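Long-range contact in 2-hydroxyhepta-2,4-diene-1,7-dioate isomerase (Mycobacterium marinum, PDB 3QDF), which binds zinc and probably acts as an isomerase or hydrolase of the fumarylacetoacetate hydrolase family, in the homoprotocatechuate degradative pathway: residues A113-P117 / A155-Q159. Coordinates in Å, arbitrary orientation, origin at the centre of the assembly. Residues are numbered along the deposited sequence.
With EDO (1,2-ethanediol), chain D.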
ATOM      1  N   ALA A 113      -3.637 -10.650  20.754  1.00 34.01           N
ATOM      2  CA  ALA A 113      -4.664 -10.791  21.789  1.00 36.72           C
ATOM      3  C   ALA A 113      -4.635  -9.571  22.709  1.00 37.51           C
ATOM      4  O   ALA A 113      -5.682  -9.036  23.034  1.00 38.27           O
ATOM      5  CB  ALA A 113      -4.502 -12.102  22.582  1.00 37.86           C
ATOM      6  N   ASN A 114      -3.438  -9.096  23.056  1.00 38.06           N
ATOM      7  CA  ASN A 114      -3.289  -7.999  24.033  1.00 40.11           C
ATOM      8  C   ASN A 114      -3.411  -6.538  23.547  1.00 39.06           C
ATOM      9  O   ASN A 114      -3.356  -5.631  24.370  1.00 39.57           O
ATOM     10  CB  ASN A 114      -2.006  -8.182  24.902  1.00 41.15           C
ATOM     11  CG  ASN A 114      -0.688  -7.736  24.202  1.00 41.88           C
ATOM     12  OD1 ASN A 114      -0.642  -7.349  23.020  1.00 41.03           O
ATOM     13  ND2 ASN A 114       0.406  -7.809  24.964  1.00 42.98           N
ATOM     14  N   ALA A 115      -3.588  -6.308  22.241  1.00 37.17           N
ATOM     15  CA  ALA A 115      -3.561  -4.941  21.703  1.00 36.02           C
ATOM     16  C   ALA A 115      -4.933  -4.274  21.477  1.00 36.04           C
ATOM     17  O   ALA A 115      -5.774  -4.782  20.737  1.00 36.26           O
ATOM     18  CB  ALA A 115      -2.729  -4.896  20.420  1.00 34.57           C
ATOM     19  N   SER A 116      -5.129  -3.115  22.090  1.00 35.69           N
ATOM     20  CA  SER A 116      -6.373  -2.359  21.934  1.00 35.93           C
ATOM     21  C   SER A 116      -6.151  -0.910  22.357  1.00 35.50           C
ATOM     22  O   SER A 116      -5.476  -0.665  23.350  1.00 35.93           O
ATOM     23  CB  SER A 116      -7.484  -2.971  22.794  1.00 37.54           C
ATOM     24  OG  SER A 116      -8.712  -2.295  22.584  1.00 38.52           O
ATOM     25  N   PRO A 117      -6.675   0.056  21.582  1.00 34.63           N
ATOM     26  CA  PRO A 117      -7.306  -0.124  20.273  1.00 33.66           C
ATOM     27  C   PRO A 117      -6.289  -0.271  19.117  1.00 31.49           C
ATOM     28  O   PRO A 117      -5.295   0.455  19.069  1.00 30.41           O
ATOM     29  CB  PRO A 117      -8.090   1.179  20.093  1.00 34.36           C
ATOM     30  CG  PRO A 117      -7.280   2.214  20.850  1.00 34.33           C
ATOM     31  CD  PRO A 117      -6.665   1.469  22.018  1.00 35.06           C
ATOM     32  N   ALA A 155      -1.238  -0.325  16.505  1.00 23.55           N
ATOM     33  CA  ALA A 155      -1.641  -0.547  17.894  1.00 25.56           C
ATOM     34  C   ALA A 155      -1.417   0.743  18.705  1.00 26.42           C
ATOM     35  O   ALA A 155      -0.282   1.045  19.118  1.00 26.68           O
ATOM     36  CB  ALA A 155      -0.854  -1.700  18.485  1.00 24.66           C
ATOM     37  N   ARG A 156      -2.494   1.497  18.933  1.00 27.70           N
ATOM     38  CA  ARG A 156      -2.417   2.812  19.604  1.00 28.82           C
ATOM     39  C   ARG A 156      -1.916   2.785  21.052  1.00 30.01           C
ATOM     40  O   ARG A 156      -1.197   3.697  21.478  1.00 30.30           O
ATOM     41  CB  ARG A 156      -3.770   3.539  19.561  1.00 29.67           C
ATOM     42  CG  ARG A 156      -4.325   3.874  18.164  1.00 30.86           C
ATOM     43  CD  ARG A 156      -3.370   4.702  17.300  1.00 34.00           C
ATOM     44  NE  ARG A 156      -4.025   5.207  16.086  1.00 35.86           N
ATOM     45  CZ  ARG A 156      -3.396   5.577  14.966  1.00 35.68           C
ATOM     46  NH1 ARG A 156      -2.066   5.497  14.854  1.00 33.14           N
ATOM     47  NH2 ARG A 156      -4.110   6.024  13.937  1.00 35.29           N
ATOM     48  N   ASP A 157      -2.306   1.761  21.811  1.00 31.10           N
ATOM     49  CA  ASP A 157      -1.821   1.604  23.203  1.00 32.78           C
ATOM     50  C   ASP A 157      -0.278   1.494  23.249  1.00 31.91           C
ATOM     51  O   ASP A 157       0.391   2.116  24.090  1.00 31.60           O
ATOM     52  CB  ASP A 157      -2.494   0.403  23.906  1.00 33.16           C
ATOM     53  CG  ASP A 157      -2.353  -0.922  23.118  1.00 34.59           C
ATOM     54  OD1 ASP A 157      -2.064  -0.911  21.887  1.00 34.14           O
ATOM     55  OD2 ASP A 157      -2.558  -1.995  23.734  1.00 34.14           O
ATOM     56  N   GLN A 158       0.259   0.723  22.307  1.00 31.04           N
ATOM     57  CA  GLN A 158       1.693   0.488  22.186  1.00 31.04           C
ATOM     58  C   GLN A 158       2.459   1.705  21.695  1.00 30.70           C
ATOM     59  O   GLN A 158       3.606   1.906  22.092  1.00 31.57           O
ATOM     60  CB  GLN A 158       1.944  -0.710  21.281  1.00 29.83           C
ATOM     61  CG  GLN A 158       1.307  -1.977  21.847  1.00 30.99           C
ATOM     62  CD  GLN A 158       1.538  -3.197  20.983  1.00 30.50           C
ATOM     63  OE1 GLN A 158       2.201  -3.124  19.935  1.00 25.46           O
ATOM     64  NE2 GLN A 158       0.996  -4.336  21.420  1.00 28.66           N
ATOM     65  N   GLN A 159       1.822   2.521  20.858  1.00 30.66           N
ATOM     66  CA  GLN A 159       2.391   3.802  20.418  1.00 31.62           C
ATOM     67  C   GLN A 159       2.627   4.728  21.595  1.00 32.85           C
ATOM     68  O   GLN A 159       3.711   5.289  21.761  1.00 32.70           O
ATOM     69  CB  GLN A 159       1.452   4.514  19.437  1.00 31.29           C
ATOM     70  CG  GLN A 159       1.880   4.407  18.016  1.00 32.44           C
ATOM     71  CD  GLN A 159       1.025   5.235  17.093  1.00 34.72           C
ATOM     72  OE1 GLN A 159      -0.046   4.809  16.673  1.00 36.63           O
ATOM     73  NE2 GLN A 159       1.506   6.414  16.750  1.00 35.87           N
TER
HETATM   74  C1  EDO D 268       1.065   7.567  11.076  1.00 38.84           C
HETATM   75  O1  EDO D 268       0.433   7.848   9.808  1.00 37.05           O
HETATM   76  C2  EDO D 268       0.408   8.283  12.263  1.00 41.59           C
HETATM   77  O2  EDO D 268       0.307   7.388  13.394  1.00 40.85           O
HETATM   78  O   HOH W   1       1.531  -7.373  21.052  1.00 15.08           O
HETATM   79  O   HOH W   2      -0.559  -3.960  23.677  1.00 22.70           O
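Start where the loop meets the first turn of the helix: Arg156 N donates to Pro117 O at 3.0 Å. An amide in this first turn has no carbonyl of its own helix to bond to, and the loop supplies one. A weaker, nearly straight bond runs from Ser116 N to Asp157 OD2 (3.3 Å). The peptide between Ser116 and Pro117 is cis, and Ser116 O ends up 3.2 Å from the same Asp157 OD2; two acceptors that close gain nothing from each other. Asp157 OD1 turns back on its own helix, weakly accepting from Gln158 N at 2.9 Å.

Two waters fill the gap between Asn114 and the helix. Water 1 donates to Asn114 OD1 (2.9 Å) and accepts from Gln158 NE2 (3.1 Å), joining side chains whose own OD1 and NE2 stay 3.8 Å apart. Water 2 also accepts from Gln158 NE2, at 2.8 Å, lies 2.8 Å from Asp157 OD2 and reaches Asn114 O only weakly, at 3.3 Å. The other end of that amide, Gln158 OE1, is held by His171.

Apolar packing is slight: Ala115 CB lies 4.2 Å from Ala155 CB, and the Pro117 ring sits on the Arg156 side chain, CG to CB 4.0 Å. Beyond that point Arg156 leads away, with NH1 2.8 Å from Gln159 OE1 in a hydrogen bond and NH2 in a salt bridge to Glu121, a zinc ligand.

The loop entering strand 118-128 is thus tied to the helix leaving its antiparallel neighbour, strand 144-155, beside the Glu121-Glu123-Asp152 zinc site, an acidic metal centre characteristic of the FAH fold.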